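Local coordinates for protein AvrRxo1-ORF1 (Xanthomonas oryzae pv. oryzicola, PDB 4Z8T) that is a type III effector with a polynucleotide kinase domain, probably related to the zeta toxins, that pairs with the partner protein AvrRxo1-ORF2, at residues Ser50-Asp61 against Ala91-Cys101. Residues are numbered along the deposited sequence; the frame is centred on the assembly and turned at random.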
loop_
_atom_site.group_PDB
_atom_site.type_symbol
_atom_site.label_atom_id
_atom_site.label_comp_id
_atom_site.label_asym_id
_atom_site.label_seq_id
_atom_site.Cartn_x
_atom_site.Cartn_y
_atom_site.Cartn_z
ATOM N N SER A 50 15.769 -37.310 -19.089
ATOM C CA SER A 50 15.209 -36.046 -19.537
ATOM C C SER A 50 16.216 -34.925 -19.336
ATOM O O SER A 50 16.374 -34.074 -20.205
ATOM C CB SER A 50 13.919 -35.727 -18.784
ATOM O OG SER A 50 12.896 -36.643 -19.149
ATOM N N ALA A 51 16.896 -34.929 -18.195
ATOM C CA ALA A 51 17.872 -33.876 -17.925
ATOM C C ALA A 51 19.026 -33.929 -18.921
ATOM O O ALA A 51 19.566 -32.886 -19.331
ATOM C CB ALA A 51 18.383 -33.981 -16.497
ATOM N N LEU A 52 19.428 -35.134 -19.315
ATOM C CA LEU A 52 20.539 -35.248 -20.251
ATOM C C LEU A 52 20.114 -34.746 -21.618
ATOM O O LEU A 52 20.897 -34.113 -22.323
ATOM C CB LEU A 52 21.037 -36.695 -20.326
ATOM C CG LEU A 52 22.328 -36.945 -21.107
ATOM C CD1 LEU A 52 23.475 -36.104 -20.572
ATOM C CD2 LEU A 52 22.682 -38.430 -21.052
ATOM N N THR A 53 18.870 -35.024 -21.997
ATOM C CA THR A 53 18.342 -34.502 -23.254
ATOM C C THR A 53 18.400 -32.972 -23.247
ATOM O O THR A 53 18.878 -32.359 -24.206
ATOM C CB THR A 53 16.903 -34.981 -23.497
ATOM O OG1 THR A 53 16.912 -36.401 -23.678
ATOM C CG2 THR A 53 16.326 -34.337 -24.739
ATOM N N LEU A 54 17.943 -32.369 -22.154
ATOM C CA LEU A 54 18.001 -30.912 -22.010
ATOM C C LEU A 54 19.433 -30.433 -22.169
ATOM O O LEU A 54 19.713 -29.519 -22.950
ATOM C CB LEU A 54 17.491 -30.481 -20.631
ATOM C CG LEU A 54 15.995 -30.487 -20.323
ATOM C CD1 LEU A 54 15.772 -29.857 -18.947
ATOM C CD2 LEU A 54 15.199 -29.746 -21.394
ATOM N N ALA A 55 20.339 -31.068 -21.435
ATOM C CA ALA A 55 21.737 -30.644 -21.442
ATOM C C ALA A 55 22.372 -30.747 -22.822
ATOM O O ALA A 55 23.128 -29.862 -23.230
ATOM C CB ALA A 55 22.537 -31.436 -20.422
ATOM N N GLU A 56 22.071 -31.818 -23.547
ATOM C CA GLU A 56 22.654 -31.978 -24.875
ATOM C C GLU A 56 22.068 -30.966 -25.845
ATOM O O GLU A 56 22.784 -30.453 -26.710
ATOM C CB GLU A 56 22.446 -33.400 -25.406
ATOM C CG GLU A 56 23.184 -34.496 -24.644
ATOM C CD GLU A 56 24.688 -34.505 -24.869
ATOM O OE1 GLU A 56 25.205 -33.694 -25.666
ATOM O OE2 GLU A 56 25.369 -35.348 -24.240
ATOM N N SER A 57 20.773 -30.665 -25.711
ATOM C CA SER A 57 20.162 -29.615 -26.533
ATOM C C SER A 57 20.813 -28.267 -26.303
ATOM O O SER A 57 21.189 -27.586 -27.260
ATOM C CB SER A 57 18.650 -29.509 -26.280
ATOM O OG SER A 57 18.063 -28.475 -27.066
ATOM N N LEU A 58 20.938 -27.886 -25.031
ATOM C CA LEU A 58 21.541 -26.607 -24.674
ATOM C C LEU A 58 22.978 -26.495 -25.184
ATOM O O LEU A 58 23.366 -25.457 -25.712
ATOM C CB LEU A 58 21.499 -26.420 -23.157
ATOM C CG LEU A 58 20.078 -26.249 -22.613
ATOM C CD1 LEU A 58 20.026 -26.503 -21.102
ATOM C CD2 LEU A 58 19.540 -24.846 -22.930
ATOM N N GLU A 59 23.760 -27.563 -25.044
ATOM C CA GLU A 59 25.162 -27.504 -25.474
ATOM C C GLU A 59 25.277 -27.384 -26.991
ATOM O O GLU A 59 26.106 -26.625 -27.515
ATOM C CB GLU A 59 25.938 -28.725 -24.977
ATOM C CG GLU A 59 27.400 -28.721 -25.416
ATOM C CD GLU A 59 28.140 -29.916 -24.895
ATOM O OE1 GLU A 59 28.086 -30.146 -23.670
ATOM O OE2 GLU A 59 28.768 -30.629 -25.710
ATOM N N SER A 60 24.437 -28.132 -27.693
ATOM C CA SER A 60 24.396 -28.091 -29.147
ATOM C C SER A 60 24.035 -26.696 -29.633
ATOM O O SER A 60 24.453 -26.272 -30.714
ATOM C CB SER A 60 23.374 -29.096 -29.659
ATOM O OG SER A 60 23.331 -29.090 -31.072
ATOM N N ASP A 61 23.255 -25.973 -28.835
ATOM C CA ASP A 61 22.864 -24.620 -29.213
ATOM C C ASP A 61 23.863 -23.591 -28.685
ATOM O O ASP A 61 23.587 -22.396 -28.683
ATOM C CB ASP A 61 21.440 -24.303 -28.728
ATOM C CG ASP A 61 20.364 -24.933 -29.598
ATOM O OD1 ASP A 61 20.642 -25.269 -30.770
ATOM O OD2 ASP A 61 19.220 -25.083 -29.110
ATOM N N ALA A 91 13.772 -24.080 -26.421
ATOM C CA ALA A 91 14.071 -25.071 -27.446
ATOM C C ALA A 91 14.361 -26.431 -26.822
ATOM O O ALA A 91 13.977 -27.478 -27.355
ATOM C CB ALA A 91 15.267 -24.601 -28.286
ATOM N N ALA A 92 15.078 -26.422 -25.702
ATOM C CA ALA A 92 15.400 -27.655 -25.006
ATOM C C ALA A 92 14.175 -28.301 -24.363
ATOM O O ALA A 92 13.974 -29.511 -24.476
ATOM C CB ALA A 92 16.473 -27.394 -23.960
ATOM N N LEU A 93 13.376 -27.504 -23.664
ATOM C CA LEU A 93 12.195 -28.030 -22.983
ATOM C C LEU A 93 11.190 -28.602 -23.975
ATOM O O LEU A 93 10.414 -29.499 -23.638
ATOM C CB LEU A 93 11.536 -26.942 -22.143
ATOM C CG LEU A 93 12.315 -26.519 -20.895
ATOM C CD1 LEU A 93 11.741 -25.234 -20.290
ATOM C CD2 LEU A 93 12.327 -27.648 -19.866
ATOM N N LYS A 94 11.198 -28.091 -25.195
ATOM C CA LYS A 94 10.312 -28.635 -26.218
ATOM C C LYS A 94 10.639 -30.109 -26.453
ATOM O O LYS A 94 9.739 -30.936 -26.627
ATOM C CB LYS A 94 10.444 -27.836 -27.511
ATOM C CG LYS A 94 9.318 -28.054 -28.500
ATOM C CD LYS A 94 9.575 -27.261 -29.768
ATOM C CE LYS A 94 8.423 -27.404 -30.747
ATOM N NZ LYS A 94 8.698 -26.659 -32.002
ATOM N N LYS A 95 11.924 -30.443 -26.411
ATOM C CA LYS A 95 12.381 -31.804 -26.703
ATOM C C LYS A 95 12.024 -32.808 -25.609
ATOM O O LYS A 95 12.005 -34.013 -25.850
ATOM C CB LYS A 95 13.891 -31.809 -26.968
ATOM C CG LYS A 95 14.282 -31.016 -28.202
ATOM C CD LYS A 95 15.802 -30.951 -28.371
ATOM C CE LYS A 95 16.184 -30.036 -29.534
ATOM N NZ LYS A 95 17.604 -29.551 -29.487
ATOM N N THR A 96 11.727 -32.310 -24.411
ATOM C CA THR A 96 11.429 -33.173 -23.272
ATOM C C THR A 96 9.995 -32.999 -22.790
ATOM O O THR A 96 9.625 -33.527 -21.737
ATOM C CB THR A 96 12.352 -32.877 -22.073
ATOM O OG1 THR A 96 12.137 -31.531 -21.635
ATOM C CG2 THR A 96 13.815 -33.064 -22.454
ATOM N N ALA A 97 9.206 -32.233 -23.547
ATOM C CA ALA A 97 7.859 -31.838 -23.132
ATOM C C ALA A 97 7.864 -31.254 -21.727
ATOM O O ALA A 97 6.961 -31.508 -20.927
ATOM C CB ALA A 97 6.887 -33.019 -23.218
ATOM N N GLY A 98 8.897 -30.475 -21.428
ATOM C CA GLY A 98 8.981 -29.793 -20.150
ATOM C C GLY A 98 9.640 -30.543 -19.011
ATOM O O GLY A 98 9.813 -29.986 -17.922
ATOM N N LYS A 99 10.032 -31.790 -19.244
ATOM C CA LYS A 99 10.621 -32.596 -18.182
ATOM C C LYS A 99 12.129 -32.370 -18.052
ATOM O O LYS A 99 12.770 -31.872 -18.981
ATOM C CB LYS A 99 10.327 -34.079 -18.427
ATOM C CG LYS A 99 8.833 -34.400 -18.439
ATOM C CD LYS A 99 8.588 -35.894 -18.579
ATOM C CE LYS A 99 9.046 -36.406 -19.929
ATOM N NZ LYS A 99 8.237 -35.844 -21.046
ATOM N N GLY A 100 12.685 -32.731 -16.897
ATOM C CA GLY A 100 14.129 -32.717 -16.719
ATOM C C GLY A 100 14.632 -31.671 -15.740
ATOM O O GLY A 100 15.830 -31.613 -15.445
ATOM N N CYS A 101 13.722 -30.849 -15.222
ATOM C CA CYS A 101 14.099 -29.787 -14.291
ATOM C C CYS A 101 14.168 -30.285 -12.853
ATOM O O CYS A 101 13.468 -31.244 -12.476
ATOM C CB CYS A 101 13.108 -28.620 -14.376
ATOM S SG CYS A 101 12.961 -27.909 -16.030
#
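L54 of helix 34-60 reaches into the angle between the last turn of helix 87-95 and the loop that follows it. Its CB stays clear of both, and chi1 of -75°, with CG anti to the carbonyl carbon, directs the side chain toward the loop. L54 CG has K99 O and T96 CG2 on the same flank, and the T96 side chain crosses that of L54 at about a right angle. There the leucine forks: L54 CD1 lies 3.6 Å from K99 O and borders G100, while L54 CD2 lies 3.3 Å from A92 O and also meets A92 CB and L93 CD2. T96 OG1 closes the loop by donating to K99 O at 2.7 Å, in the carbonyl plane and on a lone pair. The T96 and T53 side chains slide past each other in opposite directions, their CG2 methyls 3.6 Å apart. G100, whose CA packs 3.7 Å from S50 CB, lets the loop run close to the helix. A single hydrogen bond crosses the contact, from K95 NZ to S57 OG at 2.7 Å; extended beyond CG, K95 brings CD, CE and NZ all close to that hydroxyl. The two helices run roughly antiparallel, at 145°, in the P-loop kinase-like domain, with helix 123-141 packing on A51. L54 methyls thus pack on backbone carbonyls and neighbouring alkyl groups, K99 O is satisfied by T96, and K95 to S57 adds one polar clasp.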